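Local coordinates for putative dienelactone hydrolase (Klebsiella pneumoniae subsp. pneumoniae MGH 78578, PDB 3F67), which is probably an alpha/beta-hydrolase of the dienelactone hydrolase family, expected to hydrolyse ester or lactone bonds, though its natural substrate is not established, at residues A[9-14]-A[104-109]; A[147-152]-A[189-194]; A[213-218]-A[225-230]. All coordinates share one frame; numbering follows the deposited sequence. Where two conformers were deposited one is given.

Contact 1: residues A[9-14]-A[104-109]; sequences TSIPSQ and ASWAAR. With ACY (acetic acid), chain E.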
ATOM      1  N   THR A   9      16.845  -5.175  -5.435  1.00 21.39           N
ATOM      2  CA  THR A   9      16.793  -6.266  -6.372  1.00 23.17           C
ATOM      3  C   THR A   9      15.958  -5.816  -7.572  1.00 22.80           C
ATOM      4  O   THR A   9      15.461  -4.685  -7.596  1.00 23.21           O
ATOM      5  CB  THR A   9      16.288  -7.594  -5.678  1.00 23.21           C
ATOM      6  OG1 THR A   9      16.573  -8.713  -6.526  1.00 27.07           O
ATOM      7  CG2 THR A   9      14.791  -7.497  -5.383  1.00 27.22           C
ATOM      8  N   SER A  10      15.919  -6.655  -8.599  0.50 22.41           N
ATOM      9  CA  SER A  10      14.989  -6.482  -9.684  0.50 22.25           C
ATOM     10  C   SER A  10      13.943  -7.529  -9.424  0.50 21.85           C
ATOM     11  O   SER A  10      14.253  -8.604  -8.884  0.50 21.71           O
ATOM     12  CB  SER A  10      15.656  -6.770 -11.027  0.50 22.90           C
ATOM     13  OG  SER A  10      16.601  -5.776 -11.354  0.50 23.52           O
ATOM     14  N   ILE A  11      12.713  -7.221  -9.807  1.00 20.88           N
ATOM     15  CA  ILE A  11      11.665  -8.214  -9.801  1.00 20.61           C
ATOM     16  C   ILE A  11      11.235  -8.415 -11.241  1.00 19.56           C
ATOM     17  O   ILE A  11      10.816  -7.461 -11.909  1.00 18.10           O
ATOM     18  CB  ILE A  11      10.534  -7.771  -8.887  1.00 20.25           C
ATOM     19  CG1 ILE A  11      11.083  -7.896  -7.433  1.00 23.70           C
ATOM     20  CG2 ILE A  11       9.272  -8.694  -9.112  1.00 18.94           C
ATOM     21  CD1 ILE A  11      10.159  -7.579  -6.381  1.00 26.96           C
ATOM     22  N   PRO A  12      11.320  -9.665 -11.732  1.00 20.97           N
ATOM     23  CA  PRO A  12      10.928  -9.917 -13.122  1.00 22.11           C
ATOM     24  C   PRO A  12       9.419  -9.665 -13.257  1.00 23.77           C
ATOM     25  O   PRO A  12       8.638 -10.152 -12.449  1.00 22.66           O
ATOM     26  CB  PRO A  12      11.287 -11.408 -13.339  1.00 23.07           C
ATOM     27  CG  PRO A  12      12.267 -11.762 -12.236  1.00 21.93           C
ATOM     28  CD  PRO A  12      11.895 -10.855 -11.052  1.00 20.89           C
ATOM     29  N   SER A  13       8.995  -8.866 -14.231  1.00 24.46           N
ATOM     30  CA  SER A  13       7.591  -8.441 -14.204  1.00 27.96           C
ATOM     31  C   SER A  13       7.058  -8.079 -15.569  1.00 29.17           C
ATOM     32  O   SER A  13       7.480  -7.077 -16.171  1.00 28.95           O
ATOM     33  CB  SER A  13       7.362  -7.277 -13.208  1.00 27.34           C
ATOM     34  OG  SER A  13       5.957  -7.057 -12.977  1.00 30.98           O
ATOM     35  N   GLN A  14       6.099  -8.891 -16.033  1.00 30.58           N
ATOM     36  CA  GLN A  14       5.495  -8.725 -17.363  1.00 31.15           C
ATOM     37  C   GLN A  14       6.576  -8.529 -18.467  1.00 31.46           C
ATOM     38  O   GLN A  14       6.378  -7.761 -19.420  1.00 32.26           O
ATOM     39  CB  GLN A  14       4.466  -7.564 -17.332  1.00 31.45           C
ATOM     40  CG  GLN A  14       3.476  -7.627 -16.136  1.00 31.81           C
ATOM     41  CD  GLN A  14       2.443  -6.503 -16.122  1.00 34.23           C
ATOM     42  OE1 GLN A  14       2.519  -5.525 -15.325  1.00 29.66           O
ATOM     43  NE2 GLN A  14       1.444  -6.648 -16.980  1.00 32.34           N
ATOM     44  N   ALA A 104       4.646 -10.730  -5.506  1.00 14.43           N
ATOM     45  CA  ALA A 104       4.227 -11.855  -4.658  1.00 15.22           C
ATOM     46  C   ALA A 104       4.903 -13.138  -5.185  1.00 14.05           C
ATOM     47  O   ALA A 104       5.376 -13.989  -4.393  1.00 14.47           O
ATOM     48  CB  ALA A 104       2.673 -11.992  -4.671  1.00 14.59           C
ATOM     49  N   SER A 105       4.958 -13.278  -6.507  0.50 14.21           N
ATOM     50  CA  SER A 105       5.568 -14.470  -7.133  0.50 13.14           C
ATOM     51  C   SER A 105       7.052 -14.556  -6.811  0.50 13.53           C
ATOM     52  O   SER A 105       7.578 -15.624  -6.457  0.50 13.21           O
ATOM     53  CB  SER A 105       5.343 -14.467  -8.647  0.50 13.56           C
ATOM     54  OG  SER A 105       3.984 -14.746  -8.933  0.50 11.63           O
ATOM     55  N   TRP A 106       7.728 -13.418  -6.922  1.00 12.88           N
ATOM     56  CA  TRP A 106       9.179 -13.354  -6.640  1.00 13.65           C
ATOM     57  C   TRP A 106       9.379 -13.658  -5.155  1.00 12.73           C
ATOM     58  O   TRP A 106      10.268 -14.401  -4.801  1.00 12.56           O
ATOM     59  CB  TRP A 106       9.735 -11.968  -6.994  1.00 14.30           C
ATOM     60  CG  TRP A 106      11.203 -11.737  -6.588  1.00 14.69           C
ATOM     61  CD1 TRP A 106      12.321 -11.965  -7.355  1.00 14.06           C
ATOM     62  CD2 TRP A 106      11.675 -11.227  -5.337  1.00 14.94           C
ATOM     63  NE1 TRP A 106      13.472 -11.632  -6.643  1.00 13.43           N
ATOM     64  CE2 TRP A 106      13.094 -11.175  -5.410  1.00 14.40           C
ATOM     65  CE3 TRP A 106      11.033 -10.800  -4.152  1.00 13.86           C
ATOM     66  CZ2 TRP A 106      13.880 -10.721  -4.359  1.00 16.88           C
ATOM     67  CZ3 TRP A 106      11.832 -10.369  -3.087  1.00 15.42           C
ATOM     68  CH2 TRP A 106      13.245 -10.316  -3.218  1.00 16.53           C
ATOM     69  N   ALA A 107       8.527 -13.095  -4.305  1.00 12.75           N
ATOM     70  CA  ALA A 107       8.713 -13.229  -2.851  1.00 12.54           C
ATOM     71  C   ALA A 107       8.691 -14.692  -2.417  1.00 12.22           C
ATOM     72  O   ALA A 107       9.484 -15.113  -1.567  1.00 12.88           O
ATOM     73  CB  ALA A 107       7.638 -12.399  -2.101  1.00 13.19           C
ATOM     74  N   ALA A 108       7.806 -15.490  -3.010  1.00 11.43           N
ATOM     75  CA  ALA A 108       7.690 -16.905  -2.633  1.00 12.57           C
ATOM     76  C   ALA A 108       8.933 -17.751  -2.970  1.00 11.38           C
ATOM     77  O   ALA A 108       9.101 -18.811  -2.408  1.00 10.96           O
ATOM     78  CB  ALA A 108       6.432 -17.524  -3.290  1.00 12.87           C
ATOM     79  N   ARG A 109       9.799 -17.259  -3.893  1.00 10.18           N
ATOM     80  CA  ARG A 109      11.051 -17.944  -4.243  1.00 10.20           C
ATOM     81  C   ARG A 109      12.270 -17.274  -3.609  1.00 10.33           C
ATOM     82  O   ARG A 109      13.384 -17.710  -3.844  1.00 11.14           O
ATOM     83  CB  ARG A 109      11.226 -17.997  -5.769  1.00  9.35           C
ATOM     84  CG  ARG A 109      10.455 -19.195  -6.416  1.00 11.95           C
ATOM     85  CD  ARG A 109      10.756 -19.427  -7.900  1.00  9.69           C
ATOM     86  NE  ARG A 109      10.210 -18.289  -8.639  1.00 13.65           N
ATOM     87  CZ  ARG A 109       8.978 -18.264  -9.135  1.00 16.65           C
ATOM     88  NH1 ARG A 109       8.549 -17.195  -9.786  1.00 17.94           N
ATOM     89  NH2 ARG A 109       8.182 -19.322  -9.016  1.00 15.00           N
TER
HETATM   90  C   ACY E 242       4.875 -17.874 -10.342  1.00 44.35           C
HETATM   91  O   ACY E 242       5.643 -17.487 -11.282  1.00 45.40           O
HETATM   92  OXT ACY E 242       5.270 -18.520  -9.366  1.00 43.33           O
HETATM   93  CH3 ACY E 242       3.414 -17.525 -10.366  1.00 43.32           C
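The indole of W106, in the last turn of helix 93-108, lies against residues 9-12 of the edge strand 4-13, a helix-on-sheet contact at one edge of the alpha/beta-hydrolase fold. Strand and helix axes approach to 8.5 Å with their N-to-C directions 121° apart, and I11 and W106 have the nearest CA atoms.

The packing is mainly apolar. The I11 side chain crosses the indole at about a right angle and lays CG1 over one face, 4.0 Å from the centroid of the five-membered ring and 16° off its normal, a CH-pi contact; its CD1 lies off the rim of the indole beside CD2 and CE3. The other branch, I11 CG2, meets the aliphatic root of the tryptophan, 3.9 Å from W106 CB. Having CG anti to the backbone N (chi1 173°) carries the indole off the helix toward the strand. P12 CD touches W106 CD1 at 3.9 Å. H110 stacks on the indole and I63 of strand 61-65 packs against both I11 and W106.

Polar contact across the pair is slight: W106 NE1 comes no nearer to S10 O than 3.8 Å, and no hydrogen bond joins the two segments.

Apart from this, the R109 guanidinium hydrogen-bonds an acetic acid molecule, probably from the crystallisation liquor, through NH2 to OXT at 3.0 Å and NH1 to O at 3.3 Å.

At the far end of the indole, the methyl T9 CG2 rests 3.5 Å from W106 CZ2.

Contact 2: residues A[147-152]-A[189-194]; sequences GKLVGE and ETMRQA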
ATOM      1  N   GLY A 147      -6.108   6.280   1.416  1.00 15.58           N
ATOM      2  CA  GLY A 147      -6.251   6.078  -0.030  1.00 15.66           C
ATOM      3  C   GLY A 147      -7.604   6.625  -0.497  1.00 16.00           C
ATOM      4  O   GLY A 147      -8.645   6.339   0.119  1.00 15.27           O
ATOM      5  N   LYS A 148      -7.598   7.382  -1.595  0.50 15.53           N
ATOM      6  CA  LYS A 148      -8.832   7.899  -2.202  0.50 15.75           C
ATOM      7  C   LYS A 148      -9.853   6.798  -2.411  0.50 15.57           C
ATOM      8  O   LYS A 148      -9.504   5.736  -2.944  0.50 15.61           O
ATOM      9  CB  LYS A 148      -8.523   8.496  -3.581  0.50 16.03           C
ATOM     10  CG  LYS A 148      -9.771   8.779  -4.376  0.50 17.88           C
ATOM     11  CD  LYS A 148      -9.518   8.768  -5.903  0.50 20.40           C
ATOM     12  CE  LYS A 148      -8.202   9.411  -6.194  0.50 24.44           C
ATOM     13  NZ  LYS A 148      -8.158  10.730  -5.500  0.50 26.97           N
ATOM     14  N   LEU A 149     -11.111   7.055  -2.025  1.00 14.89           N
ATOM     15  CA  LEU A 149     -12.179   6.036  -2.060  1.00 15.53           C
ATOM     16  C   LEU A 149     -13.173   6.161  -3.215  1.00 17.85           C
ATOM     17  O   LEU A 149     -13.737   5.157  -3.686  1.00 15.90           O
ATOM     18  CB  LEU A 149     -12.971   6.137  -0.749  1.00 15.69           C
ATOM     19  CG  LEU A 149     -12.082   5.802   0.484  1.00 12.65           C
ATOM     20  CD1 LEU A 149     -12.886   6.178   1.744  1.00 16.73           C
ATOM     21  CD2 LEU A 149     -11.685   4.286   0.576  1.00 15.48           C
ATOM     22  N   VAL A 150     -13.422   7.403  -3.599  1.00 20.28           N
ATOM     23  CA  VAL A 150     -14.394   7.740  -4.653  1.00 24.84           C
ATOM     24  C   VAL A 150     -13.708   8.735  -5.553  1.00 26.02           C
ATOM     25  O   VAL A 150     -12.721   9.388  -5.196  1.00 27.38           O
ATOM     26  CB  VAL A 150     -15.780   8.333  -4.121  1.00 24.64           C
ATOM     27  CG1 VAL A 150     -16.926   7.608  -4.767  1.00 28.75           C
ATOM     28  CG2 VAL A 150     -15.947   8.198  -2.702  1.00 28.04           C
ATOM     29  N   GLY A 151     -14.140   8.784  -6.792  1.00 28.75           N
ATOM     30  CA  GLY A 151     -13.424   9.605  -7.739  1.00 29.68           C
ATOM     31  C   GLY A 151     -14.166   9.586  -9.061  1.00 28.60           C
ATOM     32  O   GLY A 151     -15.076   8.780  -9.293  1.00 28.84           O
ATOM     33  N   GLU A 152     -13.753  10.464  -9.939  1.00 30.35           N
ATOM     34  CA  GLU A 152     -14.191  10.356 -11.325  1.00 30.14           C
ATOM     35  C   GLU A 152     -13.293   9.281 -11.925  1.00 29.11           C
ATOM     36  O   GLU A 152     -12.194   9.022 -11.423  1.00 28.43           O
ATOM     37  CB  GLU A 152     -14.051  11.678 -12.085  1.00 31.55           C
ATOM     38  CG  GLU A 152     -12.612  12.189 -12.222  1.00 35.18           C
ATOM     39  CD  GLU A 152     -12.422  13.133 -13.426  1.00 41.78           C
ATOM     40  OE1 GLU A 152     -13.421  13.471 -14.136  1.00 42.97           O
ATOM     41  OE2 GLU A 152     -11.249  13.544 -13.658  1.00 44.47           O
ATOM     42  N   GLU A 189     -18.142   7.745   4.355  1.00 15.56           N
ATOM     43  CA  GLU A 189     -19.495   7.205   4.495  1.00 16.08           C
ATOM     44  C   GLU A 189     -19.942   6.410   3.256  1.00 15.32           C
ATOM     45  O   GLU A 189     -20.557   5.340   3.377  1.00 15.34           O
ATOM     46  CB  GLU A 189     -20.504   8.325   4.824  1.00 16.57           C
ATOM     47  CG  GLU A 189     -21.957   7.872   4.885  1.00 19.65           C
ATOM     48  CD  GLU A 189     -22.270   6.802   5.954  1.00 26.57           C
ATOM     49  OE1 GLU A 189     -21.492   6.602   6.911  1.00 27.27           O
ATOM     50  OE2 GLU A 189     -23.354   6.194   5.837  1.00 32.92           O
ATOM     51  N   THR A 190     -19.664   6.944   2.073  1.00 14.00           N
ATOM     52  CA  THR A 190     -19.993   6.228   0.843  1.00 13.73           C
ATOM     53  C   THR A 190     -19.298   4.867   0.841  1.00 13.23           C
ATOM     54  O   THR A 190     -19.899   3.855   0.493  1.00 12.63           O
ATOM     55  CB  THR A 190     -19.575   7.047  -0.413  1.00 14.01           C
ATOM     56  OG1 THR A 190     -20.230   8.321  -0.368  1.00 12.47           O
ATOM     57  CG2 THR A 190     -19.951   6.337  -1.687  1.00 15.29           C
HETATM   58  N   MSE A 191     -18.035   4.844   1.255  1.00 12.43           N
HETATM   59  CA  MSE A 191     -17.308   3.587   1.272  1.00 13.84           C
HETATM   60  C   MSE A 191     -17.875   2.619   2.324  1.00 14.37           C
HETATM   61  O   MSE A 191     -18.012   1.410   2.057  1.00 14.01           O
HETATM   62  CB  MSE A 191     -15.815   3.843   1.556  1.00 13.46           C
HETATM   63  CG  MSE A 191     -15.025   2.559   1.553  1.00 14.43           C
HETATM   64 SE   MSE A 191     -14.942   1.795  -0.266  0.95 17.08          SE
HETATM   65  CE  MSE A 191     -13.609   0.437   0.035  1.00 16.73           C
ATOM     66  N   ARG A 192     -18.253   3.143   3.489  1.00 15.53           N
ATOM     67  CA  ARG A 192     -18.881   2.299   4.504  1.00 16.22           C
ATOM     68  C   ARG A 192     -20.190   1.710   4.013  1.00 16.51           C
ATOM     69  O   ARG A 192     -20.487   0.558   4.329  1.00 15.72           O
ATOM     70  CB  ARG A 192     -19.103   3.056   5.830  1.00 15.88           C
ATOM     71  CG  ARG A 192     -17.782   3.284   6.567  1.00 16.93           C
ATOM     72  CD  ARG A 192     -17.969   4.189   7.787  1.00 21.03           C
ATOM     73  NE  ARG A 192     -16.758   4.151   8.622  1.00 19.47           N
ATOM     74  CZ  ARG A 192     -16.376   5.135   9.427  1.00 21.46           C
ATOM     75  NH1 ARG A 192     -17.076   6.270   9.516  1.00 21.92           N
ATOM     76  NH2 ARG A 192     -15.299   4.985  10.159  1.00 19.47           N
ATOM     77  N   GLN A 193     -20.967   2.483   3.243  1.00 16.39           N
ATOM     78  CA  GLN A 193     -22.177   1.957   2.638  1.00 16.76           C
ATOM     79  C   GLN A 193     -21.826   0.818   1.690  1.00 15.53           C
ATOM     80  O   GLN A 193     -22.530  -0.197   1.690  1.00 16.79           O
ATOM     81  CB  GLN A 193     -22.996   3.035   1.896  1.00 16.86           C
ATOM     82  CG  GLN A 193     -23.678   4.029   2.798  1.00 21.44           C
ATOM     83  CD  GLN A 193     -24.537   5.026   2.003  1.00 23.30           C
ATOM     84  OE1 GLN A 193     -24.554   5.011   0.755  1.00 27.51           O
ATOM     85  NE2 GLN A 193     -25.189   5.933   2.714  1.00 21.44           N
ATOM     86  N   ALA A 194     -20.772   0.989   0.899  1.00 14.70           N
ATOM     87  CA  ALA A 194     -20.392  -0.001  -0.098  1.00 15.68           C
ATOM     88  C   ALA A 194     -19.942  -1.295   0.622  1.00 16.12           C
ATOM     89  O   ALA A 194     -20.313  -2.394   0.220  1.00 16.20           O
ATOM     90  CB  ALA A 194     -19.269   0.540  -0.997  1.00 15.51           C
TER
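L149 spreads its two methyls over the root of selenomethionine M191, the side chains crossing at about a right angle. L149 CD1 sits 3.8 Å from M191 CB, while CD2 reaches one step further along the chain, 3.9 Å from M191 CG and 4.2 Å from SE. M191 leaves helix 185-197 with CG anti to the backbone N and then bends at chi2 (68°), which turns the selenium across the leucine instead of straight out from the helix. Next to this pair V150 CG2 comes within 4.4 Å of T190 CB, a looser contact; the T190 hydroxyl is taken up by the carbonyl of D186 in its own helix.

In the alpha/beta-hydrolase fold the contact joins the loop that follows strand 141-145 to the helix between strands 172-177 and 202-207. W130 of helix 124-133 touches both L149 and M191, and V162 packs on V150, T190 and M191, making this one corner of a wider apolar cluster.

No hydrogen bond or charge pair links the two segments, so this contact rests on van der Waals packing and on burial of L149 and M191.

Contact 3: residues A[213-218]-A[225-230]; sequences AFNADY and ESAKDG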
ATOM      1  N   ALA A 213      -1.579  11.890   4.942  1.00 17.78           N
ATOM      2  CA  ALA A 213      -0.137  11.605   5.068  1.00 17.51           C
ATOM      3  C   ALA A 213       0.365  11.792   6.510  1.00 16.76           C
ATOM      4  O   ALA A 213       1.495  12.244   6.768  1.00 18.15           O
ATOM      5  CB  ALA A 213       0.702  12.451   4.070  1.00 17.17           C
ATOM      6  N   PHE A 214      -0.465  11.383   7.450  1.00 16.44           N
ATOM      7  CA  PHE A 214      -0.099  11.600   8.858  1.00 14.93           C
ATOM      8  C   PHE A 214       0.985  10.658   9.382  1.00 15.13           C
ATOM      9  O   PHE A 214       1.515  10.863  10.467  1.00 14.17           O
ATOM     10  CB  PHE A 214      -1.351  11.603   9.769  1.00 14.80           C
ATOM     11  CG  PHE A 214      -2.058  10.267   9.873  1.00 13.34           C
ATOM     12  CD1 PHE A 214      -1.550   9.246  10.720  1.00 14.45           C
ATOM     13  CD2 PHE A 214      -3.260  10.045   9.191  1.00 15.10           C
ATOM     14  CE1 PHE A 214      -2.244   8.030  10.836  1.00 14.76           C
ATOM     15  CE2 PHE A 214      -3.961   8.810   9.307  1.00 13.53           C
ATOM     16  CZ  PHE A 214      -3.443   7.817  10.129  1.00 13.43           C
ATOM     17  N   ASN A 215       1.282   9.597   8.629  1.00 14.72           N
ATOM     18  CA  ASN A 215       2.397   8.748   8.976  1.00 14.51           C
ATOM     19  C   ASN A 215       3.732   9.175   8.372  1.00 15.79           C
ATOM     20  O   ASN A 215       4.765   8.549   8.641  1.00 16.22           O
ATOM     21  CB  ASN A 215       2.062   7.318   8.520  1.00 13.04           C
ATOM     22  CG  ASN A 215       2.973   6.283   9.143  1.00 13.11           C
ATOM     23  OD1 ASN A 215       3.082   6.184  10.381  1.00 14.53           O
ATOM     24  ND2 ASN A 215       3.662   5.505   8.291  1.00 14.53           N
ATOM     25  N   ALA A 216       3.731  10.253   7.572  1.00 16.53           N
ATOM     26  CA  ALA A 216       4.976  10.639   6.860  1.00 17.55           C
ATOM     27  C   ALA A 216       5.857  11.462   7.789  1.00 17.39           C
ATOM     28  O   ALA A 216       5.768  12.714   7.849  1.00 17.43           O
ATOM     29  CB  ALA A 216       4.656  11.406   5.575  1.00 17.62           C
ATOM     30  N   ASP A 217       6.695  10.761   8.540  1.00 16.97           N
ATOM     31  CA  ASP A 217       7.405  11.364   9.669  1.00 17.47           C
ATOM     32  C   ASP A 217       8.398  12.434   9.234  1.00 17.76           C
ATOM     33  O   ASP A 217       8.840  13.221  10.065  1.00 17.89           O
ATOM     34  CB  ASP A 217       8.078  10.265  10.526  1.00 17.28           C
ATOM     35  CG  ASP A 217       8.872   9.288   9.690  1.00 18.38           C
ATOM     36  OD1 ASP A 217       9.979   9.661   9.259  1.00 19.36           O
ATOM     37  OD2 ASP A 217       8.388   8.148   9.441  1.00 17.23           O
ATOM     38  N   TYR A 218       8.734  12.472   7.939  1.00 17.97           N
ATOM     39  CA  TYR A 218       9.674  13.485   7.435  1.00 19.38           C
ATOM     40  C   TYR A 218       8.969  14.771   6.945  1.00 19.69           C
ATOM     41  O   TYR A 218       9.637  15.741   6.515  1.00 21.09           O
ATOM     42  CB  TYR A 218      10.561  12.874   6.333  1.00 17.99           C
ATOM     43  CG  TYR A 218       9.856  12.658   5.021  1.00 17.10           C
ATOM     44  CD1 TYR A 218       9.953  13.608   3.973  1.00 14.77           C
ATOM     45  CD2 TYR A 218       9.068  11.519   4.814  1.00 16.03           C
ATOM     46  CE1 TYR A 218       9.279  13.396   2.750  1.00 13.58           C
ATOM     47  CE2 TYR A 218       8.420  11.297   3.611  1.00 16.15           C
ATOM     48  CZ  TYR A 218       8.537  12.229   2.575  1.00 15.85           C
ATOM     49  OH  TYR A 218       7.904  12.027   1.384  1.00 19.42           O
ATOM     50  N   GLU A 225       0.914  10.947  17.342  1.00 14.15           N
ATOM     51  CA  GLU A 225       0.016  10.084  18.119  1.00 15.54           C
ATOM     52  C   GLU A 225      -0.827   9.180  17.199  1.00 15.01           C
ATOM     53  O   GLU A 225      -0.968   7.959  17.456  1.00 14.07           O
ATOM     54  CB  GLU A 225      -0.865  10.939  19.035  1.00 16.84           C
ATOM     55  CG  GLU A 225      -2.022  10.176  19.667  1.00 23.99           C
ATOM     56  CD  GLU A 225      -3.028  11.088  20.361  1.00 32.46           C
ATOM     57  OE1 GLU A 225      -3.179  10.939  21.586  1.00 35.15           O
ATOM     58  OE2 GLU A 225      -3.686  11.938  19.688  1.00 35.84           O
ATOM     59  N   SER A 226      -1.354   9.758  16.108  1.00 14.27           N
ATOM     60  CA  SER A 226      -2.106   8.962  15.139  1.00 13.87           C
ATOM     61  C   SER A 226      -1.240   7.985  14.374  1.00 13.63           C
ATOM     62  O   SER A 226      -1.674   6.863  14.127  1.00 15.20           O
ATOM     63  CB  SER A 226      -2.800   9.836  14.090  1.00 14.29           C
ATOM     64  OG  SER A 226      -3.563  10.822  14.739  1.00 14.33           O
ATOM     65  N   ALA A 227      -0.049   8.415  13.955  1.00 14.05           N
ATOM     66  CA  ALA A 227       0.862   7.533  13.232  1.00 13.98           C
ATOM     67  C   ALA A 227       1.235   6.312  14.072  1.00 14.33           C
ATOM     68  O   ALA A 227       1.208   5.196  13.564  1.00 15.06           O
ATOM     69  CB  ALA A 227       2.102   8.279  12.822  1.00 14.82           C
ATOM     70  N   LYS A 228       1.542   6.530  15.339  1.00 14.88           N
ATOM     71  CA  LYS A 228       1.949   5.420  16.201  1.00 15.65           C
ATOM     72  C   LYS A 228       0.784   4.486  16.492  1.00 15.20           C
ATOM     73  O   LYS A 228       0.958   3.268  16.468  1.00 16.20           O
ATOM     74  CB  LYS A 228       2.516   5.939  17.512  1.00 16.71           C
ATOM     75  CG  LYS A 228       3.886   6.580  17.332  1.00 20.56           C
ATOM     76  CD  LYS A 228       4.507   6.656  18.704  1.00 28.88           C
ATOM     77  CE  LYS A 228       5.243   7.909  18.909  1.00 33.90           C
ATOM     78  NZ  LYS A 228       6.666   7.747  18.487  1.00 38.44           N
ATOM     79  N   ASP A 229      -0.399   5.055  16.741  1.00 14.98           N
ATOM     80  CA  ASP A 229      -1.588   4.214  16.920  1.00 14.88           C
ATOM     81  C   ASP A 229      -1.886   3.410  15.653  1.00 15.05           C
ATOM     82  O   ASP A 229      -2.184   2.211  15.717  1.00 14.73           O
ATOM     83  CB  ASP A 229      -2.801   5.066  17.325  1.00 14.46           C
ATOM     84  CG  ASP A 229      -4.015   4.213  17.645  1.00 18.52           C
ATOM     85  OD1 ASP A 229      -4.082   3.736  18.790  1.00 20.88           O
ATOM     86  OD2 ASP A 229      -4.875   3.975  16.765  1.00 17.05           O
ATOM     87  N   GLY A 230      -1.829   4.072  14.496  1.00 13.72           N
ATOM     88  CA  GLY A 230      -2.098   3.377  13.207  1.00 14.14           C
ATOM     89  C   GLY A 230      -1.120   2.250  12.955  1.00 13.84           C
ATOM     90  O   GLY A 230      -1.505   1.136  12.523  1.00 14.02           O
TER
HETATM   91  O   HOH W   1       4.367   4.914  12.430  1.00 20.34           O
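F214 and N215, in the type I turn from A213 to A216, meet one side of helix 224-238 at S226 and A227. The tight part is around the F214 ring. Its CD1 lies 3.6 Å from S226 CB, and CE1 comes 3.5 Å from S226 O, a carbonyl already engaged by G230 N within the helix; it meets the ring obliquely. A227 CA lies in the plane of the ring, at its edge. A chi1 of 67° sets the phenyl between its own backbone N and carbonyl carbon, turned to the helix. Y146 packs edge-to-face with F214, and the Y207 ring meets it with the planes at about 55°. The A227 methyl sits beside the phenyl, with CB 3.5 Å from F214 O and 3.4 Å from N215 OD1. S226 turns its hydroxyl to H223 ND1, and of its side chain CB meets the ring.

This is the loop between strand 202-207 and the closing helix of an alpha/beta-hydrolase, where the family places its catalytic histidine. H212, just ahead of the segment, fits that role in a probable Cys-His-Asp triad with C123 and D180, and the F214 side chain lies near these residues without touching them.

On the N215 side the packing is looser and a single water lies between the segments. N215 has CG anti to the backbone N (chi1 -165°), which swings its amide to the helix, yet no direct hydrogen bond crosses. Instead the water lies 2.7 Å from N215 OD1, with only a weak, long approach of 3.4 Å to A227 O.

How the contacts relate
The three contacts follow one another along the chain and share no atoms. Contact 1 stands apart at the edge of the sheet that ends in strand 4-13, its centre about 31 Å from that of contact 2 and about 29 Å from that of contact 3, on the opposite side of the chain's centre from both. Contacts 2 and 3 are closer neighbours, with centres about 22 Å apart and nearest atoms about 8 Å apart. Strand 141-145 leads toward the loop of contact 2, and Y146, just after it, reaches F214 and N215 of contact 3. Of the three, contact 3 follows H212 of the probable triad directly in sequence, whereas the acetic acid of contact 1 marks no catalytic site.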